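PDB 5CDD: structural polyprotein, VP1 from Israeli acute paralysis virus, which probably serves as a structural building block of the virus shell, being the VP1 coat protein cut from a longer capsid polyprotein. Local coordinates for residues T61-L66 / R92-F97; L114-R117 / E123-V126. All coordinates share one frame; numbering follows the deposited sequence.

Contact 1 of 2, residues T61-L66 / R92-F97; sequences TPITDL and RRYKFF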
loop_
_atom_site.group_PDB
_atom_site.type_symbol
_atom_site.label_atom_id
_atom_site.label_comp_id
_atom_site.label_asym_id
_atom_site.label_seq_id
_atom_site.Cartn_x
_atom_site.Cartn_y
_atom_site.Cartn_z
ATOM N N THR A 61 -4.434 15.278 -47.457
ATOM C CA THR A 61 -3.041 15.133 -47.855
ATOM C C THR A 61 -2.266 13.988 -47.206
ATOM O O THR A 61 -2.081 13.962 -45.990
ATOM C CB THR A 61 -2.266 16.432 -47.565
ATOM O OG1 THR A 61 -2.882 17.522 -48.261
ATOM C CG2 THR A 61 -0.816 16.295 -47.998
ATOM N N PRO A 62 -1.798 13.024 -48.015
ATOM C CA PRO A 62 -1.031 11.899 -47.471
ATOM C C PRO A 62 0.341 12.458 -47.104
ATOM O O PRO A 62 0.925 13.224 -47.876
ATOM C CB PRO A 62 -0.951 10.927 -48.648
ATOM C CG PRO A 62 -2.119 11.310 -49.515
ATOM C CD PRO A 62 -2.110 12.803 -49.436
ATOM N N ILE A 63 0.860 12.093 -45.937
ATOM C CA ILE A 63 2.157 12.619 -45.530
ATOM C C ILE A 63 3.318 12.132 -46.387
ATOM O O ILE A 63 4.432 12.638 -46.259
ATOM C CB ILE A 63 2.468 12.324 -44.042
ATOM C CG1 ILE A 63 1.864 10.982 -43.616
ATOM C CG2 ILE A 63 1.965 13.462 -43.178
ATOM C CD1 ILE A 63 2.591 9.775 -44.174
ATOM N N THR A 64 3.064 11.168 -47.266
ATOM C CA THR A 64 4.111 10.676 -48.143
ATOM C C THR A 64 4.533 11.836 -49.042
ATOM O O THR A 64 5.663 11.889 -49.517
ATOM C CB THR A 64 3.622 9.509 -49.021
ATOM O OG1 THR A 64 2.405 9.874 -49.682
ATOM C CG2 THR A 64 3.388 8.263 -48.186
ATOM N N ASP A 65 3.615 12.775 -49.256
ATOM C CA ASP A 65 3.894 13.945 -50.083
ATOM C C ASP A 65 5.020 14.751 -49.455
ATOM O O ASP A 65 5.779 15.429 -50.146
ATOM C CB ASP A 65 2.649 14.826 -50.219
ATOM C CG ASP A 65 1.520 14.134 -50.965
ATOM O OD1 ASP A 65 1.788 13.130 -51.663
ATOM O OD2 ASP A 65 0.363 14.603 -50.863
ATOM N N LEU A 66 5.115 14.670 -48.134
ATOM C CA LEU A 66 6.148 15.365 -47.378
ATOM C C LEU A 66 7.261 14.380 -47.042
ATOM O O LEU A 66 8.446 14.696 -47.136
ATOM C CB LEU A 66 5.560 15.922 -46.080
ATOM C CG LEU A 66 6.557 16.449 -45.043
ATOM C CD1 LEU A 66 7.282 17.659 -45.603
ATOM C CD2 LEU A 66 5.825 16.812 -43.764
ATOM N N ARG A 92 4.870 4.555 -36.759
ATOM C CA ARG A 92 5.473 5.883 -36.813
ATOM C C ARG A 92 4.637 6.917 -36.056
ATOM O O ARG A 92 3.425 6.773 -35.924
ATOM C CB ARG A 92 5.623 6.314 -38.272
ATOM C CG ARG A 92 6.508 5.395 -39.099
ATOM C CD ARG A 92 6.079 5.386 -40.554
ATOM N NE ARG A 92 6.914 4.512 -41.375
ATOM C CZ ARG A 92 8.153 4.804 -41.762
ATOM N NH1 ARG A 92 8.709 5.956 -41.406
ATOM N NH2 ARG A 92 8.835 3.949 -42.512
ATOM N N ARG A 93 5.297 7.961 -35.565
ATOM C CA ARG A 93 4.624 9.026 -34.828
ATOM C C ARG A 93 4.905 10.383 -35.456
ATOM O O ARG A 93 6.001 10.626 -35.965
ATOM C CB ARG A 93 5.088 9.038 -33.368
ATOM C CG ARG A 93 4.561 7.880 -32.544
ATOM C CD ARG A 93 5.228 7.812 -31.184
ATOM N NE ARG A 93 4.627 6.779 -30.345
ATOM C CZ ARG A 93 5.153 6.345 -29.205
ATOM N NH1 ARG A 93 6.294 6.853 -28.768
ATOM N NH2 ARG A 93 4.538 5.404 -28.502
ATOM N N TYR A 94 3.908 11.261 -35.421
ATOM C CA TYR A 94 4.044 12.601 -35.979
ATOM C C TYR A 94 3.459 13.652 -35.045
ATOM O O TYR A 94 2.490 13.393 -34.331
ATOM C CB TYR A 94 3.328 12.711 -37.332
ATOM C CG TYR A 94 3.818 11.763 -38.401
ATOM C CD1 TYR A 94 3.314 10.467 -38.497
ATOM C CD2 TYR A 94 4.780 12.166 -39.326
ATOM C CE1 TYR A 94 3.756 9.593 -39.494
ATOM C CE2 TYR A 94 5.231 11.304 -40.323
ATOM C CZ TYR A 94 4.714 10.020 -40.402
ATOM O OH TYR A 94 5.156 9.166 -41.390
ATOM N N LYS A 95 4.057 14.836 -35.052
ATOM C CA LYS A 95 3.575 15.946 -34.242
ATOM C C LYS A 95 3.543 17.179 -35.130
ATOM O O LYS A 95 4.554 17.547 -35.733
ATOM C CB LYS A 95 4.487 16.199 -33.037
ATOM C CG LYS A 95 4.543 15.058 -32.041
ATOM C CD LYS A 95 5.118 15.518 -30.708
ATOM C CE LYS A 95 5.418 14.335 -29.798
ATOM N NZ LYS A 95 4.252 13.418 -29.656
ATOM N N PHE A 96 2.377 17.806 -35.224
ATOM C CA PHE A 96 2.232 18.999 -36.043
ATOM C C PHE A 96 1.997 20.214 -35.161
ATOM O O PHE A 96 0.935 20.354 -34.554
ATOM C CB PHE A 96 1.065 18.836 -37.023
ATOM C CG PHE A 96 1.136 17.583 -37.850
ATOM C CD1 PHE A 96 0.717 16.362 -37.327
ATOM C CD2 PHE A 96 1.640 17.619 -39.147
ATOM C CE1 PHE A 96 0.795 15.191 -38.085
ATOM C CE2 PHE A 96 1.726 16.455 -39.915
ATOM C CZ PHE A 96 1.301 15.237 -39.382
ATOM N N PHE A 97 2.998 21.086 -35.082
ATOM C CA PHE A 97 2.885 22.296 -34.281
ATOM C C PHE A 97 2.329 23.409 -35.160
ATOM O O PHE A 97 3.026 23.944 -36.021
ATOM C CB PHE A 97 4.249 22.708 -33.726
ATOM C CG PHE A 97 4.916 21.648 -32.899
ATOM C CD1 PHE A 97 5.534 20.558 -33.504
ATOM C CD2 PHE A 97 4.927 21.737 -31.510
ATOM C CE1 PHE A 97 6.156 19.571 -32.739
ATOM C CE2 PHE A 97 5.546 20.756 -30.737
ATOM C CZ PHE A 97 6.161 19.672 -31.352
#
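Tyr94 is the first residue of strand 87-98 here to meet Ile63, and it does so with the hydroxyl end of its side chain. The phenol lies beside the backbone N and anti to the carbonyl carbon (chi1 -59°), which sends it off the strand while Ile63 comes from the opposite direction. The CD1 methyl of Ile63 sits 3.8 Å from Tyr94 OH and 4.3 Å from Tyr94 CZ, slanting against the ring. Lys95 turns its side chain to the other side of the sheet, where NZ forms salt bridges with Glu142 and with Asp27 of another capsid protein chain. With Phe96 the strand faces Ile63 again: the second branch, Ile63 CG2, reaches Phe96 CZ at 4.2 Å, close to the plane of the ring and at its edge. One isoleucine therefore spans two aromatic residues of the same strand face, CD1 serving one and CG2 the other. Trp53 touches both Ile63 and Phe96, and Leu168 touches both Ile63 and Tyr94. Such packing belongs to the hydrophobic interior of the jelly-roll sandwich of picornavirus-like capsid proteins, where side chains of facing sheets meet. Carbon surfaces do the work between these two segments, the phenol oxygen being met by a methyl, so the join depends on fit and burial rather than on directed bonds.

Contact 2 of 2, residues L114-R117 / E123-V126; sequences LMPR and EINV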
loop_
_atom_site.group_PDB
_atom_site.type_symbol
_atom_site.label_atom_id
_atom_site.label_comp_id
_atom_site.label_asym_id
_atom_site.label_seq_id
_atom_site.Cartn_x
_atom_site.Cartn_y
_atom_site.Cartn_z
ATOM N N LEU A 114 -5.909 7.033 -41.569
ATOM C CA LEU A 114 -4.967 6.029 -42.034
ATOM C C LEU A 114 -5.193 5.878 -43.530
ATOM O O LEU A 114 -6.240 6.263 -44.053
ATOM C CB LEU A 114 -5.215 4.677 -41.362
ATOM C CG LEU A 114 -4.725 4.439 -39.936
ATOM C CD1 LEU A 114 -5.113 3.033 -39.509
ATOM C CD2 LEU A 114 -3.216 4.614 -39.866
ATOM N N MET A 115 -4.205 5.320 -44.216
ATOM C CA MET A 115 -4.317 5.093 -45.644
ATOM C C MET A 115 -3.113 4.298 -46.110
ATOM O O MET A 115 -1.991 4.541 -45.676
ATOM C CB MET A 115 -4.418 6.420 -46.396
ATOM C CG MET A 115 -3.141 7.212 -46.460
ATOM S SD MET A 115 -2.693 7.402 -48.184
ATOM C CE MET A 115 -3.954 8.555 -48.741
ATOM N N PRO A 116 -3.339 3.313 -46.989
ATOM C CA PRO A 116 -2.272 2.467 -47.519
ATOM C C PRO A 116 -1.120 3.306 -48.044
ATOM O O PRO A 116 -1.326 4.271 -48.774
ATOM C CB PRO A 116 -2.977 1.692 -48.621
ATOM C CG PRO A 116 -4.371 1.542 -48.079
ATOM C CD PRO A 116 -4.642 2.935 -47.562
ATOM N N ARG A 117 0.094 2.931 -47.669
ATOM C CA ARG A 117 1.274 3.660 -48.095
ATOM C C ARG A 117 1.323 3.813 -49.610
ATOM O O ARG A 117 1.136 2.850 -50.351
ATOM C CB ARG A 117 2.532 2.952 -47.600
ATOM C CG ARG A 117 3.815 3.713 -47.854
ATOM C CD ARG A 117 4.951 3.107 -47.058
ATOM N NE ARG A 117 4.719 3.238 -45.626
ATOM C CZ ARG A 117 4.674 4.403 -44.988
ATOM N NH1 ARG A 117 4.848 5.532 -45.659
ATOM N NH2 ARG A 117 4.452 4.441 -43.680
ATOM N N GLU A 123 -8.215 7.801 -53.679
ATOM C CA GLU A 123 -8.492 6.378 -53.848
ATOM C C GLU A 123 -8.591 5.637 -52.516
ATOM O O GLU A 123 -8.273 4.450 -52.424
ATOM C CB GLU A 123 -7.431 5.730 -54.745
ATOM C CG GLU A 123 -5.994 5.961 -54.319
ATOM C CD GLU A 123 -4.999 5.401 -55.324
ATOM O OE1 GLU A 123 -5.100 5.752 -56.519
ATOM O OE2 GLU A 123 -4.115 4.613 -54.923
ATOM N N ILE A 124 -9.047 6.350 -51.489
ATOM C CA ILE A 124 -9.209 5.776 -50.159
ATOM C C ILE A 124 -10.335 6.499 -49.425
ATOM O O ILE A 124 -10.542 7.700 -49.611
ATOM C CB ILE A 124 -7.909 5.895 -49.327
ATOM C CG1 ILE A 124 -8.024 5.061 -48.049
ATOM C CG2 ILE A 124 -7.643 7.350 -48.973
ATOM C CD1 ILE A 124 -8.158 3.572 -48.293
ATOM N N ASN A 125 -11.062 5.757 -48.594
ATOM C CA ASN A 125 -12.173 6.305 -47.822
ATOM C C ASN A 125 -11.664 7.089 -46.617
ATOM O O ASN A 125 -10.476 7.050 -46.295
ATOM C CB ASN A 125 -13.076 5.169 -47.349
ATOM C CG ASN A 125 -12.332 4.162 -46.499
ATOM O OD1 ASN A 125 -11.967 4.449 -45.361
ATOM N ND2 ASN A 125 -12.090 2.982 -47.054
ATOM N N VAL A 126 -12.569 7.797 -45.951
ATOM C CA VAL A 126 -12.204 8.588 -44.782
ATOM C C VAL A 126 -12.754 7.991 -43.490
ATOM O O VAL A 126 -13.187 8.713 -42.593
ATOM C CB VAL A 126 -12.699 10.048 -44.916
ATOM C CG1 VAL A 126 -11.897 10.771 -45.985
ATOM C CG2 VAL A 126 -14.180 10.069 -45.262
#
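Ile124 brings all of its side-chain branches to Met115 and Pro116, and every meeting between them is apolar. Toward the proline, Ile124 CD1 lies 3.6 Å from Pro116 CD, and Ile124 CG1 is 4.0 Å from that same ring carbon, so the isoleucine's longer arm ends against the corner of the pyrrolidine next to its nitrogen. That arm runs anti to the backbone N of Ile124 (chi1 -169°), which carries it out from the loop to the strand end. Toward the methionine the side chains pass at a slant. Ile124 CG2 packs 3.9 Å from the terminal methyl, Met115 CE, while Ile124 CG1 stands 4.2 Å from Met115 CB. Bends at chi2 and chi3 fold the Met115 chain round and bring its methyl to the CG2 branch.

Several of the polar links here run to another capsid protein chain. Lys273 of that chain donates from NZ to the carbonyl oxygens of both Leu114 and Asn125, joining strand and loop through a common partner, and Asn125 ND2 is held by the carbonyl oxygens of Pro274 and Thr276 of the same neighbour. Within the chain, Asn125 OD1, at the other end of the amide, accepts from the backbone N of Asp127.

Ile124 thus packs the loop that follows strand 110-116 back on the end of that strand, before the chain enters strand 131-133. Met169 of the adjacent strand 166-172 touches both Met115 and Ile124.

From the N terminus, contact 1 comes first: residues 61-66 and 92-97 enclose a loop about half helical, made of the rest of helix 64-73 and helix 77-82, and the chain returns in strand 87-98. Only afterwards does contact 2 open, at the end of strand 110-116, and it closes a much shorter loop at 123-126. The two are in series, neither nested nor crossed. Contact 1 ties the two sheets of the sandwich together, whereas contact 2 fastens a loop to the end of an inner strand of one of them. Their centres are about 14 Å apart, yet they meet: Pro62 packs on Met115, Thr64 packs on Arg117, and Arg92 lies near Arg117, whose NE is paired with Asp165.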